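Local coordinates for insecticidal protein (PDB 7ML9) that probably forms beta-barrel pores in membranes as an insecticidal toxin of the aerolysin/epsilon-toxin class, active against the western corn rootworm, at residues K188-I194 / Q306-P311. Residues are numbered along the deposited sequence; the frame is centred on the assembly and turned at random.
Sequences KSPSQKI and QEIKVP
The side-chain amide of Gln-192 lies flat over Val-310: both valine methyls sit beneath the same face, with Val-310 CG2 almost directly under Gln-192 CD at 3.7 Å. A bend in the glutamine chain at chi2 (-58°) carries the amide over Val-310. The amide of Gln-306 is met differently, since Ile-194 CG2 comes close to its edge while CD1 stands further toward one face, and Gln-306 OE1 is 4.1 Å from Ile-194 CD1. Beside the valine, Pro-190 CD lies 3.5 Å from Val-310 CG1, a tight carbon contact. The same Pro-190 CD approaches the carbonyl O of Pro-311 at 3.3 Å. Val-310 CG1 also touches Ser-189 CB, while the serine OG turns to Phe-130 N. Within this aerolysin/ETX-MTX2-type beta fold, strands 178-189 and 303-323 are antiparallel neighbours, with Lys-188 bonded through its backbone to Ile-313. Beyond this pairing the chain passes through a loop that includes Pro-190 and Gln-192, arches over 306-311 and enters strand 193-196, which pairs with strand 123-126. The spacing records the departure: the CA atoms of Ser-189 and Val-310 are 6.4 Å apart, those of Ile-194 and Gln-306 9.1 Å. No hydrogen bond links 188-194 to 306-311, and side chains span the distance instead. Ile-194 reaches down with its longer branch, chi2 (-64°) folding CD1 toward the strand, and Ile-308 extends its own CD1 to meet Ile-194 CD1 at 3.5 Å. Backbone bonds to Thr-127 and Leu-125 tether Gln-192 and Ile-194, and Leu-285 of strand 266-289 also touches the Gln-192 side chain.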
loop_
_atom_site.group_PDB
_atom_site.type_symbol
_atom_site.label_atom_id
_atom_site.label_comp_id
_atom_site.label_asym_id
_atom_site.label_seq_id
_atom_site.Cartn_x
_atom_site.Cartn_y
_atom_site.Cartn_z
ATOM N N LYS A 188 10.130 17.711 20.102
ATOM C CA LYS A 188 10.783 18.320 21.253
ATOM C C LYS A 188 11.757 17.326 21.875
ATOM O O LYS A 188 11.460 16.131 21.977
ATOM C CB LYS A 188 9.743 18.766 22.274
ATOM C CG LYS A 188 10.290 19.368 23.542
ATOM C CD LYS A 188 9.158 19.985 24.352
ATOM C CE LYS A 188 8.018 19.002 24.544
ATOM N NZ LYS A 188 7.706 18.776 25.984
ATOM N N SER A 189 12.938 17.818 22.262
ATOM C CA SER A 189 13.891 17.006 23.008
ATOM C C SER A 189 13.801 17.384 24.472
ATOM O O SER A 189 13.895 18.582 24.793
ATOM C CB SER A 189 15.312 17.221 22.501
ATOM O OG SER A 189 15.762 18.506 22.863
ATOM N N PRO A 190 13.583 16.437 25.381
ATOM C CA PRO A 190 13.549 16.790 26.803
ATOM C C PRO A 190 14.902 17.310 27.274
ATOM O O PRO A 190 15.950 17.065 26.668
ATOM C CB PRO A 190 13.181 15.472 27.498
ATOM C CG PRO A 190 12.578 14.621 26.415
ATOM C CD PRO A 190 13.280 15.015 25.151
ATOM N N SER A 191 14.848 18.083 28.349
ATOM C CA SER A 191 16.051 18.614 28.978
ATOM C C SER A 191 16.994 17.487 29.399
ATOM O O SER A 191 16.560 16.492 29.982
ATOM C CB SER A 191 15.641 19.452 30.190
ATOM O OG SER A 191 16.778 19.937 30.884
ATOM N N GLN A 192 18.284 17.645 29.104
ATOM C CA GLN A 192 19.314 16.675 29.452
ATOM C C GLN A 192 20.256 17.253 30.507
ATOM O O GLN A 192 20.505 18.462 30.545
ATOM C CB GLN A 192 20.126 16.255 28.221
ATOM C CG GLN A 192 19.286 15.663 27.086
ATOM C CD GLN A 192 18.496 14.442 27.540
ATOM O OE1 GLN A 192 17.271 14.384 27.395
ATOM N NE2 GLN A 192 19.198 13.465 28.106
ATOM N N LYS A 193 20.783 16.371 31.355
ATOM C CA LYS A 193 21.710 16.726 32.426
ATOM C C LYS A 193 23.139 16.521 31.928
ATOM O O LYS A 193 23.506 15.411 31.528
ATOM C CB LYS A 193 21.438 15.882 33.675
ATOM C CG LYS A 193 21.841 16.559 34.985
ATOM C CD LYS A 193 20.628 16.893 35.867
ATOM C CE LYS A 193 21.015 17.696 37.128
ATOM N NZ LYS A 193 20.276 18.994 37.308
ATOM N N ILE A 194 23.941 17.589 31.941
ATOM C CA ILE A 194 25.311 17.581 31.431
ATOM C C ILE A 194 26.269 17.940 32.565
ATOM O O ILE A 194 26.061 18.941 33.261
ATOM C CB ILE A 194 25.488 18.569 30.263
ATOM C CG1 ILE A 194 24.394 18.356 29.210
ATOM C CG2 ILE A 194 26.868 18.428 29.659
ATOM C CD1 ILE A 194 24.462 17.014 28.566
ATOM N N GLN A 306 31.026 14.987 24.199
ATOM C CA GLN A 306 29.971 14.030 24.477
ATOM C C GLN A 306 28.920 14.174 23.387
ATOM O O GLN A 306 28.742 15.263 22.822
ATOM C CB GLN A 306 29.364 14.284 25.863
ATOM C CG GLN A 306 28.363 13.264 26.347
ATOM C CD GLN A 306 27.664 13.723 27.610
ATOM O OE1 GLN A 306 27.940 14.811 28.121
ATOM N NE2 GLN A 306 26.751 12.904 28.121
ATOM N N GLU A 307 28.267 13.059 23.061
ATOM C CA GLU A 307 27.084 13.063 22.209
ATOM C C GLU A 307 26.011 12.216 22.871
ATOM O O GLU A 307 26.313 11.194 23.493
ATOM C CB GLU A 307 27.380 12.557 20.796
ATOM C CG GLU A 307 28.195 13.540 19.983
ATOM C CD GLU A 307 28.384 13.122 18.539
ATOM O OE1 GLU A 307 28.036 11.973 18.203
ATOM O OE2 GLU A 307 28.892 13.939 17.739
ATOM N N ILE A 308 24.762 12.673 22.771
ATOM C CA ILE A 308 23.631 12.026 23.421
ATOM C C ILE A 308 22.521 11.853 22.396
ATOM O O ILE A 308 22.120 12.823 21.743
ATOM C CB ILE A 308 23.104 12.840 24.616
ATOM C CG1 ILE A 308 24.246 13.392 25.465
ATOM C CG2 ILE A 308 22.147 12.007 25.459
ATOM C CD1 ILE A 308 23.750 14.177 26.647
ATOM N N LYS A 309 22.017 10.628 22.269
ATOM C CA LYS A 309 20.789 10.370 21.530
ATOM C C LYS A 309 19.614 10.552 22.478
ATOM O O LYS A 309 19.587 9.960 23.559
ATOM C CB LYS A 309 20.797 8.955 20.953
ATOM C CG LYS A 309 21.250 8.872 19.504
ATOM C CD LYS A 309 20.561 7.707 18.801
ATOM C CE LYS A 309 21.170 7.440 17.440
ATOM N NZ LYS A 309 20.129 7.431 16.377
ATOM N N VAL A 310 18.651 11.377 22.078
ATOM C CA VAL A 310 17.537 11.771 22.926
ATOM C C VAL A 310 16.243 11.381 22.215
ATOM O O VAL A 310 16.057 11.755 21.055
ATOM C CB VAL A 310 17.541 13.277 23.236
ATOM C CG1 VAL A 310 16.304 13.659 24.040
ATOM C CG2 VAL A 310 18.821 13.644 23.981
ATOM N N PRO A 311 15.340 10.641 22.860
ATOM C CA PRO A 311 14.047 10.344 22.223
ATOM C C PRO A 311 13.193 11.598 22.151
ATOM O O PRO A 311 13.128 12.367 23.111
ATOM C CB PRO A 311 13.411 9.298 23.152
ATOM C CG PRO A 311 14.492 8.915 24.145
ATOM C CD PRO A 311 15.426 10.083 24.215
#